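Local coordinates for aminotransferase, classes I and II (Silicibacter pomeroyi DSS-3, PDB 3H14), which probably catalyses pyridoxal phosphate-dependent transfer of an amino group from L-aspartate to 2-oxoglutarate, giving oxaloacetate and L-glutamate, at residues A[104-108]-A[131-137]; A[123-129]-A[347-352]; A[140-144]-A[156-162]; A[203-208]-A[310-315]; A[330-334]-A[378-382]. All coordinates share one frame; numbering follows the deposited sequence.

Contact 1: A[104-108]-A[131-137]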
# COMPACT_ATOMS: atom_id res chain seq x y z
N PHE A 104 -2.08 -11.69 0.44
CA PHE A 104 -1.12 -12.02 -0.63
C PHE A 104 -0.70 -13.50 -0.61
O PHE A 104 -0.64 -14.16 -1.66
CB PHE A 104 0.12 -11.12 -0.57
CG PHE A 104 -0.18 -9.68 -0.86
CD1 PHE A 104 -0.92 -9.32 -1.99
CD2 PHE A 104 0.26 -8.68 0.00
CE1 PHE A 104 -1.22 -7.99 -2.23
CE2 PHE A 104 -0.05 -7.32 -0.25
CZ PHE A 104 -0.78 -6.99 -1.36
N LEU A 105 -0.43 -14.03 0.57
CA LEU A 105 -0.10 -15.44 0.71
C LEU A 105 -1.20 -16.33 0.15
O LEU A 105 -0.93 -17.32 -0.53
CB LEU A 105 0.17 -15.78 2.18
CG LEU A 105 0.44 -17.25 2.50
CD1 LEU A 105 1.68 -17.70 1.74
CD2 LEU A 105 0.61 -17.48 4.00
N LEU A 106 -2.44 -15.97 0.42
CA LEU A 106 -3.55 -16.83 0.07
C LEU A 106 -3.81 -16.71 -1.41
O LEU A 106 -3.97 -17.72 -2.08
CB LEU A 106 -4.79 -16.46 0.87
CG LEU A 106 -4.77 -16.84 2.35
CD1 LEU A 106 -6.05 -16.24 3.00
CD2 LEU A 106 -4.68 -18.39 2.48
N ALA A 107 -3.78 -15.47 -1.92
CA ALA A 107 -3.92 -15.25 -3.34
C ALA A 107 -2.86 -16.01 -4.10
O ALA A 107 -3.17 -16.73 -5.05
CB ALA A 107 -3.89 -13.81 -3.66
N PHE A 108 -1.60 -15.83 -3.74
CA PHE A 108 -0.54 -16.40 -4.55
C PHE A 108 -0.57 -17.92 -4.47
O PHE A 108 -0.26 -18.59 -5.47
CB PHE A 108 0.84 -15.90 -4.09
CG PHE A 108 1.04 -14.42 -4.24
CD1 PHE A 108 0.24 -13.67 -5.09
CD2 PHE A 108 2.08 -13.78 -3.58
CE1 PHE A 108 0.44 -12.32 -5.23
CE2 PHE A 108 2.26 -12.41 -3.71
CZ PHE A 108 1.44 -11.70 -4.56
N ILE A 131 7.82 -11.27 -1.51
CA ILE A 131 6.85 -12.34 -1.17
C ILE A 131 6.73 -13.32 -2.33
O ILE A 131 6.73 -14.52 -2.11
CB ILE A 131 5.46 -11.78 -0.84
CG1 ILE A 131 5.49 -10.98 0.45
CG2 ILE A 131 4.38 -12.93 -0.71
CD1 ILE A 131 4.17 -10.19 0.74
N LEU A 132 6.65 -12.83 -3.56
CA LEU A 132 6.64 -13.73 -4.72
C LEU A 132 7.87 -14.63 -4.79
O LEU A 132 7.77 -15.86 -4.92
CB LEU A 132 6.45 -12.94 -6.00
CG LEU A 132 5.04 -12.40 -6.24
CD1 LEU A 132 5.03 -11.22 -7.24
CD2 LEU A 132 4.07 -13.50 -6.74
N ARG A 133 9.05 -14.05 -4.62
CA ARG A 133 10.29 -14.81 -4.63
C ARG A 133 10.37 -15.81 -3.45
O ARG A 133 10.83 -16.96 -3.61
CB ARG A 133 11.46 -13.82 -4.53
CG ARG A 133 12.79 -14.39 -4.88
CD ARG A 133 13.97 -13.39 -4.59
NE ARG A 133 15.27 -14.02 -4.88
CZ ARG A 133 15.84 -14.94 -4.09
NH1 ARG A 133 15.24 -15.30 -2.96
NH2 ARG A 133 17.01 -15.49 -4.44
N ALA A 134 9.96 -15.35 -2.28
CA ALA A 134 9.95 -16.17 -1.04
C ALA A 134 9.10 -17.43 -1.17
O ALA A 134 9.36 -18.43 -0.49
CB ALA A 134 9.46 -15.35 0.14
N LEU A 135 8.11 -17.37 -2.03
CA LEU A 135 7.20 -18.49 -2.33
C LEU A 135 7.61 -19.35 -3.55
O LEU A 135 6.86 -20.26 -3.97
CB LEU A 135 5.80 -17.93 -2.55
CG LEU A 135 5.18 -17.38 -1.26
CD1 LEU A 135 3.80 -16.72 -1.59
CD2 LEU A 135 5.01 -18.44 -0.20
N GLY A 136 8.78 -19.06 -4.12
CA GLY A 136 9.24 -19.74 -5.32
C GLY A 136 8.58 -19.32 -6.60
O GLY A 136 8.59 -20.05 -7.60
N LEU A 137 8.01 -18.13 -6.62
CA LEU A 137 7.40 -17.61 -7.82
C LEU A 137 8.37 -16.57 -8.41
O LEU A 137 9.40 -16.23 -7.81
CB LEU A 137 6.04 -16.99 -7.50
CG LEU A 137 5.07 -17.86 -6.71
CD1 LEU A 137 3.83 -17.07 -6.37
CD2 LEU A 137 4.74 -19.20 -7.52
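F108 of helix 100-111 sets its ring among I131, L132 and L135 at the C-terminal end of helix 126-134, joining two neighbouring helices that lie against the large mixed sheet of the aminotransferase fold. Helix 126-134 ends in a Schellman motif: L137 N reaches back to L132 O at 2.8 Å and G136 N to R133 O, with G136 at a positive phi of 76°. This turn brings L137, already past the helix, back toward F108, where L137 CD1 touches F108 CB at 3.9 Å.

One interaction is a CH-pi contact. L132 CD2 stands 3.7 Å from the centroid of the F108 ring and only 11° off its normal, the two side chains crossing at about a right angle. F104 O, one turn earlier in the same helix as F108, lies over the opposite face, so both faces of the ring have neighbours.

The remaining contacts are apolar, and no hydrogen bond joins the two segments. With F108 CG beside its backbone N (chi1 -63°), the ring edge meets the end of helix 126-134 and the turn after it: I131 CG2 lies 3.7 Å from F108 CE2, and L135 CD1 sits in the ring plane by CD2. F104 brushes I131 obliquely before its end turns away to I225 and D200 of the sheet. Beside F108, L105 packs on I261 and brings its CD1 to 3.9 Å from L135 CD2.

Contact 2: A[123-129]-A[347-352]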
# COMPACT_ATOMS: atom_id res chain seq x y z
N PRO A 123 7.68 1.78 -10.28
CA PRO A 123 7.71 1.65 -8.82
C PRO A 123 6.49 0.96 -8.28
O PRO A 123 5.39 1.10 -8.83
CB PRO A 123 7.71 3.11 -8.33
CG PRO A 123 6.99 3.86 -9.45
CD PRO A 123 7.41 3.17 -10.70
N GLY A 124 6.69 0.21 -7.21
CA GLY A 124 5.60 -0.42 -6.47
C GLY A 124 6.00 -0.85 -5.06
O GLY A 124 7.11 -0.65 -4.59
N TYR A 125 5.03 -1.44 -4.37
CA TYR A 125 5.20 -1.86 -3.00
C TYR A 125 6.36 -2.84 -2.92
O TYR A 125 6.37 -3.83 -3.66
CB TYR A 125 3.90 -2.50 -2.55
CG TYR A 125 3.86 -3.00 -1.13
CD1 TYR A 125 4.28 -2.21 -0.08
CD2 TYR A 125 3.32 -4.25 -0.84
CE1 TYR A 125 4.22 -2.71 1.25
CE2 TYR A 125 3.23 -4.71 0.44
CZ TYR A 125 3.69 -3.95 1.48
OH TYR A 125 3.58 -4.46 2.76
N PRO A 126 7.35 -2.55 -2.06
CA PRO A 126 8.57 -3.36 -2.05
C PRO A 126 8.36 -4.85 -1.76
O PRO A 126 9.13 -5.67 -2.21
CB PRO A 126 9.42 -2.69 -0.93
CG PRO A 126 8.91 -1.35 -0.84
CD PRO A 126 7.46 -1.42 -1.11
N SER A 127 7.35 -5.18 -0.98
CA SER A 127 7.13 -6.55 -0.57
C SER A 127 6.54 -7.43 -1.65
O SER A 127 6.63 -8.63 -1.53
CB SER A 127 6.23 -6.62 0.69
OG SER A 127 6.96 -6.20 1.83
N TYR A 128 5.94 -6.87 -2.70
CA TYR A 128 5.38 -7.73 -3.75
C TYR A 128 6.43 -8.66 -4.31
O TYR A 128 6.22 -9.88 -4.33
CB TYR A 128 4.81 -6.96 -4.95
CG TYR A 128 3.61 -6.06 -4.78
CD1 TYR A 128 2.65 -6.28 -3.81
CD2 TYR A 128 3.41 -5.01 -5.69
CE1 TYR A 128 1.58 -5.44 -3.70
CE2 TYR A 128 2.32 -4.19 -5.59
CZ TYR A 128 1.41 -4.39 -4.59
OH TYR A 128 0.33 -3.54 -4.51
N ARG A 129 7.55 -8.10 -4.80
CA ARG A 129 8.61 -8.92 -5.41
C ARG A 129 9.23 -9.89 -4.42
O ARG A 129 9.54 -11.00 -4.79
CB ARG A 129 9.71 -8.09 -6.13
CG ARG A 129 10.53 -7.19 -5.23
CD ARG A 129 11.58 -6.38 -6.06
NE ARG A 129 10.92 -5.42 -6.93
CZ ARG A 129 10.64 -4.16 -6.59
NH1 ARG A 129 11.00 -3.67 -5.41
NH2 ARG A 129 10.01 -3.37 -7.45
N ASP A 347 13.88 0.92 -2.93
CA ASP A 347 12.98 -0.19 -2.50
C ASP A 347 11.80 -0.38 -3.44
O ASP A 347 11.28 -1.50 -3.54
CB ASP A 347 12.39 0.05 -1.10
CG ASP A 347 13.40 -0.20 0.04
OD1 ASP A 347 14.29 -1.10 -0.09
OD2 ASP A 347 13.26 0.53 1.08
N PHE A 348 11.34 0.70 -4.07
CA PHE A 348 10.16 0.65 -4.94
C PHE A 348 10.52 0.35 -6.38
O PHE A 348 9.71 -0.27 -7.11
CB PHE A 348 9.37 1.96 -4.86
CG PHE A 348 9.18 2.44 -3.46
CD1 PHE A 348 8.28 1.78 -2.61
CD2 PHE A 348 9.99 3.46 -2.93
CE1 PHE A 348 8.13 2.18 -1.30
CE2 PHE A 348 9.85 3.86 -1.59
CZ PHE A 348 8.93 3.21 -0.78
N ASP A 349 11.71 0.79 -6.80
CA ASP A 349 12.12 0.71 -8.21
C ASP A 349 13.63 0.53 -8.21
O ASP A 349 14.39 1.50 -8.15
CB ASP A 349 11.66 1.94 -8.99
CG ASP A 349 11.93 1.83 -10.48
OD1 ASP A 349 12.82 1.06 -10.87
OD2 ASP A 349 11.26 2.54 -11.26
N PRO A 350 14.09 -0.74 -8.19
CA PRO A 350 15.51 -1.04 -8.15
C PRO A 350 16.33 -0.50 -9.32
O PRO A 350 17.51 -0.27 -9.16
CB PRO A 350 15.53 -2.59 -8.12
CG PRO A 350 14.23 -2.96 -7.52
CD PRO A 350 13.28 -1.96 -8.09
N GLU A 351 15.72 -0.32 -10.48
CA GLU A 351 16.44 0.14 -11.64
C GLU A 351 16.54 1.67 -11.69
O GLU A 351 17.55 2.17 -12.18
CB GLU A 351 15.75 -0.36 -12.94
N ARG A 352 15.48 2.37 -11.29
CA ARG A 352 15.42 3.84 -11.36
C ARG A 352 15.33 4.56 -10.02
O ARG A 352 15.33 5.81 -9.99
CB ARG A 352 14.24 4.26 -12.19
CG ARG A 352 14.28 3.74 -13.62
CD ARG A 352 13.06 4.20 -14.38
NE ARG A 352 11.87 3.57 -13.82
CZ ARG A 352 10.65 3.62 -14.37
NH1 ARG A 352 10.46 4.26 -15.53
NH2 ARG A 352 9.63 3.02 -13.76
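R129 reaches from helix 126-134 to the carbonyls of D347 and F348, tying the large-sheet part of the molecule to a loop between strands 340-344 and 356-360 of the smaller sheet. From CB, pointing toward that loop, CG takes the position between backbone N and carbonyl carbon (chi1 64°), and a bend at chi3 turns the end inward. NE passes P350 CG; at CZ, P350 CD lies over one guanidinium face, 3.7 Å from CZ. NH1 donates to D347 O at 2.9 Å, and NH2 to F348 O at 3.1 Å; both oxygens lie in the guanidinium plane, although each nitrogen stands above its carbonyl plane. NH2 also makes a salt bridge with D141. G124 N meets F348 O at 3.1 Å from the opposite face of that carbonyl, so two donors grip one oxygen. Beside them, P126 CD packs 3.6 Å from F348 CD1. Cut back to an alanine, this position would probably leave the loop less firmly held, D347 O and F348 O each missing a donor and D141 its cationic mate. Because the acceptors are main-chain oxygens, the arginine's polar grip is on the backbone of the loop, while its charge is probably balanced by D141.

Contact 3: A[140-144]-A[156-162]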
# COMPACT_ATOMS: atom_id res chain seq x y z
N VAL A 140 7.98 -10.27 -12.08
CA VAL A 140 8.39 -9.64 -13.33
C VAL A 140 8.06 -8.16 -13.16
O VAL A 140 6.92 -7.74 -13.28
CB VAL A 140 7.69 -10.27 -14.57
CG1 VAL A 140 8.15 -9.59 -15.88
CG2 VAL A 140 8.02 -11.77 -14.66
N ASP A 141 9.07 -7.35 -12.87
CA ASP A 141 8.87 -5.91 -12.72
C ASP A 141 8.59 -5.33 -14.08
O ASP A 141 9.28 -5.66 -15.05
CB ASP A 141 10.09 -5.22 -12.08
CG ASP A 141 10.12 -5.35 -10.55
OD1 ASP A 141 9.11 -5.04 -9.90
OD2 ASP A 141 11.19 -5.72 -10.01
N LEU A 142 7.55 -4.51 -14.15
CA LEU A 142 7.11 -3.79 -15.32
C LEU A 142 7.43 -2.31 -15.07
O LEU A 142 6.72 -1.64 -14.33
CB LEU A 142 5.62 -3.95 -15.50
CG LEU A 142 5.05 -5.38 -15.39
CD1 LEU A 142 3.59 -5.32 -15.56
CD2 LEU A 142 5.70 -6.27 -16.46
N PRO A 143 8.49 -1.80 -15.70
CA PRO A 143 8.80 -0.35 -15.58
C PRO A 143 7.70 0.51 -16.17
O PRO A 143 7.47 0.49 -17.38
CB PRO A 143 10.12 -0.19 -16.34
CG PRO A 143 10.67 -1.59 -16.47
CD PRO A 143 9.46 -2.50 -16.55
N THR A 144 7.01 1.25 -15.33
CA THR A 144 5.92 2.07 -15.77
C THR A 144 6.44 3.46 -16.13
O THR A 144 7.54 3.85 -15.73
CB THR A 144 4.84 2.12 -14.69
OG1 THR A 144 5.41 2.65 -13.49
CG2 THR A 144 4.38 0.70 -14.42
N ASP A 156 2.68 -2.79 -21.59
CA ASP A 156 3.76 -3.16 -20.71
C ASP A 156 3.92 -4.66 -20.52
O ASP A 156 5.00 -5.12 -20.16
CB ASP A 156 3.56 -2.51 -19.34
CG ASP A 156 3.82 -1.00 -19.34
OD1 ASP A 156 4.73 -0.52 -20.09
OD2 ASP A 156 3.15 -0.31 -18.57
N PHE A 157 2.86 -5.44 -20.75
CA PHE A 157 2.97 -6.89 -20.60
C PHE A 157 2.45 -7.69 -21.81
O PHE A 157 2.45 -8.91 -21.79
CB PHE A 157 2.33 -7.36 -19.29
CG PHE A 157 0.89 -7.00 -19.13
CD1 PHE A 157 -0.10 -7.85 -19.59
CD2 PHE A 157 0.51 -5.82 -18.52
CE1 PHE A 157 -1.41 -7.54 -19.46
CE2 PHE A 157 -0.81 -5.49 -18.37
CZ PHE A 157 -1.78 -6.36 -18.85
N ALA A 158 2.13 -7.02 -22.90
CA ALA A 158 1.78 -7.69 -24.15
C ALA A 158 2.87 -8.62 -24.65
O ALA A 158 2.58 -9.62 -25.31
CB ALA A 158 1.37 -6.64 -25.23
N GLY A 159 4.12 -8.34 -24.31
CA GLY A 159 5.24 -9.15 -24.77
C GLY A 159 5.69 -10.23 -23.81
O GLY A 159 6.67 -10.92 -24.09
N LEU A 160 4.94 -10.40 -22.71
CA LEU A 160 5.35 -11.18 -21.58
C LEU A 160 4.35 -12.31 -21.28
O LEU A 160 3.15 -12.09 -21.25
CB LEU A 160 5.47 -10.28 -20.34
CG LEU A 160 6.50 -9.13 -20.37
CD1 LEU A 160 6.51 -8.33 -19.07
CD2 LEU A 160 7.87 -9.66 -20.68
N ASP A 161 4.89 -13.49 -21.00
CA ASP A 161 4.10 -14.66 -20.66
C ASP A 161 3.97 -14.61 -19.17
O ASP A 161 4.92 -14.87 -18.45
CB ASP A 161 4.82 -15.94 -21.08
CG ASP A 161 4.03 -17.17 -20.76
OD1 ASP A 161 2.87 -17.25 -21.22
OD2 ASP A 161 4.54 -18.02 -20.02
N LEU A 162 2.81 -14.18 -18.71
CA LEU A 162 2.57 -13.99 -17.29
C LEU A 162 1.43 -14.87 -16.85
O LEU A 162 0.38 -14.91 -17.49
CB LEU A 162 2.19 -12.54 -16.97
CG LEU A 162 3.20 -11.42 -17.21
CD1 LEU A 162 2.56 -10.13 -16.85
CD2 LEU A 162 4.47 -11.68 -16.41
O HOH W 1 7.14 -1.31 -19.25
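L142 and D156 bring their backbones closest, CA to CA 6.4 Å, and no hydrogen bond crosses between the strand and the chain that curls past it, which makes a type I turn from F157 to L160 closed by L160 N to F157 O. V140 and L142, on one face of the strand, both point at this turn. L160 is the common partner: its CD1 lies 3.4 Å from L142 CD2, tighter than usual van der Waals contact, and 3.8 Å from V140 CG1. L160 slides past both side chains in the opposite direction, so the touching is done by methyl groups alongside one another. In L142, chi1 (-48°) carries the branch toward the turn, and chi2 (178°) splits the methyls, CD2 to L160 and CD1 obliquely toward the F157 ring. V140 CG2 meets L162 CD2 at 4.0 Å. At the other end a water bridges the segments, donating to P143 O (2.6 Å) and to D156 OD1 (2.7 Å), while D156 OD2 accepts from V153 N. Strand 138-143 is an edge strand of the large sheet, bonded to strand 117-122; the chain then passes through helix 154-157 and this turn to strand 164-168, beyond 117-122, with F157 wedged against L165 and helix 180-192.

Contact 4: A[203-208]-A[310-315]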
# COMPACT_ATOMS: atom_id res chain seq x y z
N TYR A 203 -5.42 0.84 0.01
CA TYR A 203 -5.54 2.28 0.35
C TYR A 203 -6.90 2.90 0.01
O TYR A 203 -7.09 4.10 0.25
CB TYR A 203 -4.41 3.11 -0.31
CG TYR A 203 -3.06 2.84 0.29
CD1 TYR A 203 -2.62 3.56 1.41
CD2 TYR A 203 -2.21 1.87 -0.24
CE1 TYR A 203 -1.38 3.31 1.98
CE2 TYR A 203 -0.98 1.62 0.31
CZ TYR A 203 -0.58 2.35 1.44
OH TYR A 203 0.63 2.14 2.01
N HIS A 204 -7.85 2.12 -0.51
CA HIS A 204 -9.24 2.60 -0.65
C HIS A 204 -9.77 3.23 0.64
O HIS A 204 -9.56 2.72 1.72
CB HIS A 204 -10.18 1.49 -1.11
CG HIS A 204 -10.02 1.15 -2.56
ND1 HIS A 204 -11.05 0.65 -3.33
CD2 HIS A 204 -8.95 1.26 -3.38
CE1 HIS A 204 -10.60 0.44 -4.56
NE2 HIS A 204 -9.33 0.80 -4.62
N GLY A 205 -10.49 4.34 0.51
CA GLY A 205 -10.90 5.16 1.63
C GLY A 205 -10.06 6.43 1.74
O GLY A 205 -10.58 7.50 2.08
N ILE A 206 -8.75 6.31 1.48
CA ILE A 206 -7.83 7.45 1.52
C ILE A 206 -7.72 8.10 0.13
O ILE A 206 -6.78 7.85 -0.69
CB ILE A 206 -6.43 7.08 2.09
CG1 ILE A 206 -6.60 6.49 3.49
CG2 ILE A 206 -5.54 8.34 2.16
CD1 ILE A 206 -5.32 5.97 4.12
N GLU A 207 -8.72 8.92 -0.14
CA GLU A 207 -8.99 9.42 -1.48
C GLU A 207 -9.37 10.89 -1.37
O GLU A 207 -9.96 11.29 -0.38
CB GLU A 207 -10.14 8.64 -2.07
CG GLU A 207 -9.90 7.16 -2.21
CD GLU A 207 -11.19 6.43 -2.49
OE1 GLU A 207 -12.02 7.01 -3.23
OE2 GLU A 207 -11.39 5.32 -1.93
N TYR A 208 -9.01 11.66 -2.37
CA TYR A 208 -9.10 13.13 -2.32
C TYR A 208 -10.18 13.58 -3.30
O TYR A 208 -11.35 13.63 -2.91
CB TYR A 208 -7.71 13.74 -2.58
CG TYR A 208 -6.77 13.26 -1.50
CD1 TYR A 208 -5.77 12.34 -1.78
CD2 TYR A 208 -6.95 13.63 -0.19
CE1 TYR A 208 -4.96 11.82 -0.79
CE2 TYR A 208 -6.15 13.13 0.82
CZ TYR A 208 -5.14 12.24 0.51
OH TYR A 208 -4.33 11.75 1.51
N PRO A 310 -0.38 12.89 -6.66
CA PRO A 310 -0.77 12.09 -5.51
C PRO A 310 -2.29 11.98 -5.43
O PRO A 310 -2.96 12.70 -4.68
CB PRO A 310 -0.13 12.84 -4.33
CG PRO A 310 -0.13 14.31 -4.80
CD PRO A 310 -0.03 14.28 -6.30
N ASP A 311 -2.83 11.06 -6.23
CA ASP A 311 -4.26 10.93 -6.41
C ASP A 311 -4.94 10.45 -5.11
O ASP A 311 -6.09 10.82 -4.83
CB ASP A 311 -4.60 9.92 -7.52
CG ASP A 311 -4.09 10.33 -8.89
OD1 ASP A 311 -3.88 11.53 -9.13
OD2 ASP A 311 -3.95 9.42 -9.71
N GLY A 312 -4.24 9.59 -4.38
CA GLY A 312 -4.79 8.91 -3.20
C GLY A 312 -3.66 8.44 -2.30
O GLY A 312 -2.49 8.76 -2.52
N ALA A 313 -4.00 7.70 -1.24
CA ALA A 313 -3.00 7.37 -0.20
C ALA A 313 -2.39 8.64 0.42
O ALA A 313 -2.99 9.72 0.35
CB ALA A 313 -1.90 6.45 -0.74
N PHE A 314 -1.21 8.52 1.03
CA PHE A 314 -0.56 9.67 1.69
C PHE A 314 0.94 9.73 1.40
O PHE A 314 1.78 9.89 2.30
CB PHE A 314 -0.82 9.65 3.21
CG PHE A 314 -0.75 8.26 3.83
CD1 PHE A 314 0.37 7.49 3.72
CD2 PHE A 314 -1.80 7.78 4.61
CE1 PHE A 314 0.44 6.25 4.32
CE2 PHE A 314 -1.74 6.53 5.21
CZ PHE A 314 -0.64 5.77 5.05
N TYR A 315 1.27 9.62 0.12
CA TYR A 315 2.62 9.62 -0.37
C TYR A 315 2.81 10.66 -1.46
O TYR A 315 1.87 10.96 -2.24
CB TYR A 315 2.96 8.26 -0.99
CG TYR A 315 2.79 7.10 -0.05
CD1 TYR A 315 3.51 7.06 1.13
CD2 TYR A 315 1.94 6.03 -0.34
CE1 TYR A 315 3.36 6.02 2.03
CE2 TYR A 315 1.79 4.97 0.55
CZ TYR A 315 2.51 4.98 1.72
OH TYR A 315 2.42 3.96 2.64
O HOH W 2 -8.58 10.02 -4.48
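Y203 and Y315 both hold CG anti to the carbonyl carbon (chi1 -70° in Y203); their side chains cross at about a right angle, ring planes at 76°, with the hydroxyls 2.6 Å apart from Y203 OH to Y315 OH; either may donate. The edge of Y315 is turned to the face of Y203 in an offset T-shaped pair, and Y203 presents its own edge to the face of F314, planes at 88°. I206 CD1 packs obliquely on the F314 ring, 3.8 Å from CE2. The backbones meet in a single bridge between E207 and G312, where A313 N donates to I206 O at 2.8 Å. Y208 adds a side-chain bond to the 310-315 loop: its OH donates to A313 O at 2.7 Å, with the carbonyl near the ring's edge, and has a weak bond with Y361 OH, while a water links Y208 N to D311 O. With a phenylalanine here, A313 O would probably lose its hydroxyl donor and the 310-315 loop be held less firmly, the weak Y361 bond going too. Y203 also touches K230, which stands in the sequence SFSK, where class I aminotransferases carry their Schiff-base lysine; Y203 thus probably lies beside the cofactor site, with F314 and Y315 packed against it.

Contact 5: A[330-334]-A[378-382]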
# COMPACT_ATOMS: atom_id res chain seq x y z
N PHE A 330 21.27 10.80 -0.34
CA PHE A 330 20.51 12.01 -0.20
C PHE A 330 19.54 11.92 0.97
O PHE A 330 19.38 12.89 1.71
CB PHE A 330 19.75 12.31 -1.51
CG PHE A 330 19.08 13.66 -1.59
CD1 PHE A 330 19.67 14.79 -1.07
CD2 PHE A 330 17.86 13.79 -2.24
CE1 PHE A 330 19.03 16.02 -1.16
CE2 PHE A 330 17.24 15.03 -2.34
CZ PHE A 330 17.84 16.14 -1.81
N ALA A 331 18.85 10.78 1.13
CA ALA A 331 17.96 10.60 2.26
C ALA A 331 18.78 10.68 3.55
O ALA A 331 18.35 11.26 4.54
CB ALA A 331 17.21 9.25 2.17
N ALA A 332 19.97 10.10 3.55
CA ALA A 332 20.79 10.10 4.76
C ALA A 332 21.19 11.53 5.14
O ALA A 332 21.25 11.89 6.32
CB ALA A 332 22.01 9.26 4.54
N GLU A 333 21.46 12.33 4.12
CA GLU A 333 21.89 13.73 4.32
C GLU A 333 20.70 14.57 4.81
O GLU A 333 20.87 15.47 5.67
CB GLU A 333 22.47 14.30 3.00
CG GLU A 333 22.69 15.82 2.96
CD GLU A 333 22.98 16.42 1.55
OE1 GLU A 333 22.97 15.72 0.50
OE2 GLU A 333 23.22 17.65 1.51
N ILE A 334 19.52 14.32 4.26
CA ILE A 334 18.31 15.02 4.67
C ILE A 334 18.07 14.74 6.17
O ILE A 334 17.82 15.69 6.96
CB ILE A 334 17.09 14.62 3.80
CG1 ILE A 334 17.19 15.21 2.38
CG2 ILE A 334 15.73 15.12 4.35
CD1 ILE A 334 16.24 14.54 1.39
N PHE A 378 16.87 23.53 4.68
CA PHE A 378 17.98 22.66 4.29
C PHE A 378 18.32 22.89 2.83
O PHE A 378 19.49 22.98 2.48
CB PHE A 378 17.62 21.16 4.54
CG PHE A 378 18.42 20.13 3.73
CD1 PHE A 378 19.68 19.74 4.12
CD2 PHE A 378 17.86 19.52 2.63
CE1 PHE A 378 20.39 18.79 3.39
CE2 PHE A 378 18.59 18.57 1.89
CZ PHE A 378 19.83 18.22 2.28
N MSE A 379 17.29 22.96 2.00
CA MSE A 379 17.49 23.13 0.55
C MSE A 379 18.00 24.55 0.18
O MSE A 379 18.75 24.71 -0.77
CB MSE A 379 16.19 22.84 -0.16
CG MSE A 379 15.76 21.39 -0.04
SE MSE A 379 16.92 20.21 -1.13
CE MSE A 379 18.44 20.03 -0.06
N GLN A 380 17.59 25.55 0.94
CA GLN A 380 18.19 26.89 0.83
C GLN A 380 19.70 26.84 1.06
O GLN A 380 20.48 27.35 0.25
CB GLN A 380 17.62 27.82 1.89
CG GLN A 380 18.19 29.28 1.80
CD GLN A 380 17.66 29.99 0.57
OE1 GLN A 380 16.56 29.69 0.12
NE2 GLN A 380 18.44 30.95 0.03
N ALA A 381 20.11 26.24 2.16
CA ALA A 381 21.52 26.20 2.55
C ALA A 381 22.34 25.27 1.68
O ALA A 381 23.57 25.38 1.67
CB ALA A 381 21.65 25.81 3.98
N ARG A 382 21.68 24.35 0.98
CA ARG A 382 22.36 23.38 0.11
C ARG A 382 22.76 24.01 -1.22
O ARG A 382 23.87 23.72 -1.72
CB ARG A 382 21.45 22.17 -0.15
CG ARG A 382 22.16 20.97 -0.70
CD ARG A 382 21.20 19.80 -0.81
NE ARG A 382 21.86 18.55 -1.15
CZ ARG A 382 21.83 17.97 -2.35
NH1 ARG A 382 21.18 18.53 -3.37
NH2 ARG A 382 22.46 16.81 -2.52
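E333 of helix 327-338 and R382, the last modelled residue just beyond helix 365-381, form a salt bridge between two helices of the part of the aminotransferase fold built on the smaller sheet. The grip is side-on, with two nitrogens on two oxygens. R382 NE donates to E333 OE2 at 3.1 Å, nearly straight at 161°, with OE2 in the guanidinium plane although NE lies above the plane of the carboxylate. R382 NH2 reaches OE1 of E333 on its syn side, a longer bond of 3.3 Å, and the NE to OE1 approach is weak. The third nitrogen, NH1, is satisfied by L323 O, so the guanidinium bonds both to a carboxylate and to a main-chain carbonyl. R382 is extended from CG to NE, which lets it span the gap from the end of its helix.

Rings flank this polar pair. F330 CE1 sits over the centre of the guanidinium face, 3.6 Å from R382 CZ, but the two planes are 46° apart, so the groups do not lie flat on each other. F378 offers its edge to the carboxylate, CZ being 3.5 Å from E333 OE2. Next to the charges the contact turns apolar: I334, which also rests on L357 of the sheet, covers one face of the F330 ring with CD1, and CG1 of I334 lies 3.7 Å from F378 CE2.

In the fold
Contacts 1, 2 and 3 form a connected group around the large sheet. Contacts 1 and 2 share helix 126-134 and touch through F104 and Y128, their centres 16 Å apart; contacts 2 and 3, about 14 Å apart between centres, join through the R129-D141 salt bridge and a probable R352 to T144 O hydrogen bond. Along the chain, contacts 3 and 4 both lie nested inside the loop closed by contact 2, whereas contacts 1 and 5 cross it. Contact 4 links the loop after strand 196-200 of the large sheet to the start of strand 315-319 of the small one. Contact 5 is remote, 38 Å from contact 1 between centres, between helices 327-338 and 365-381. Contacts 2 and 4 each join the two parts.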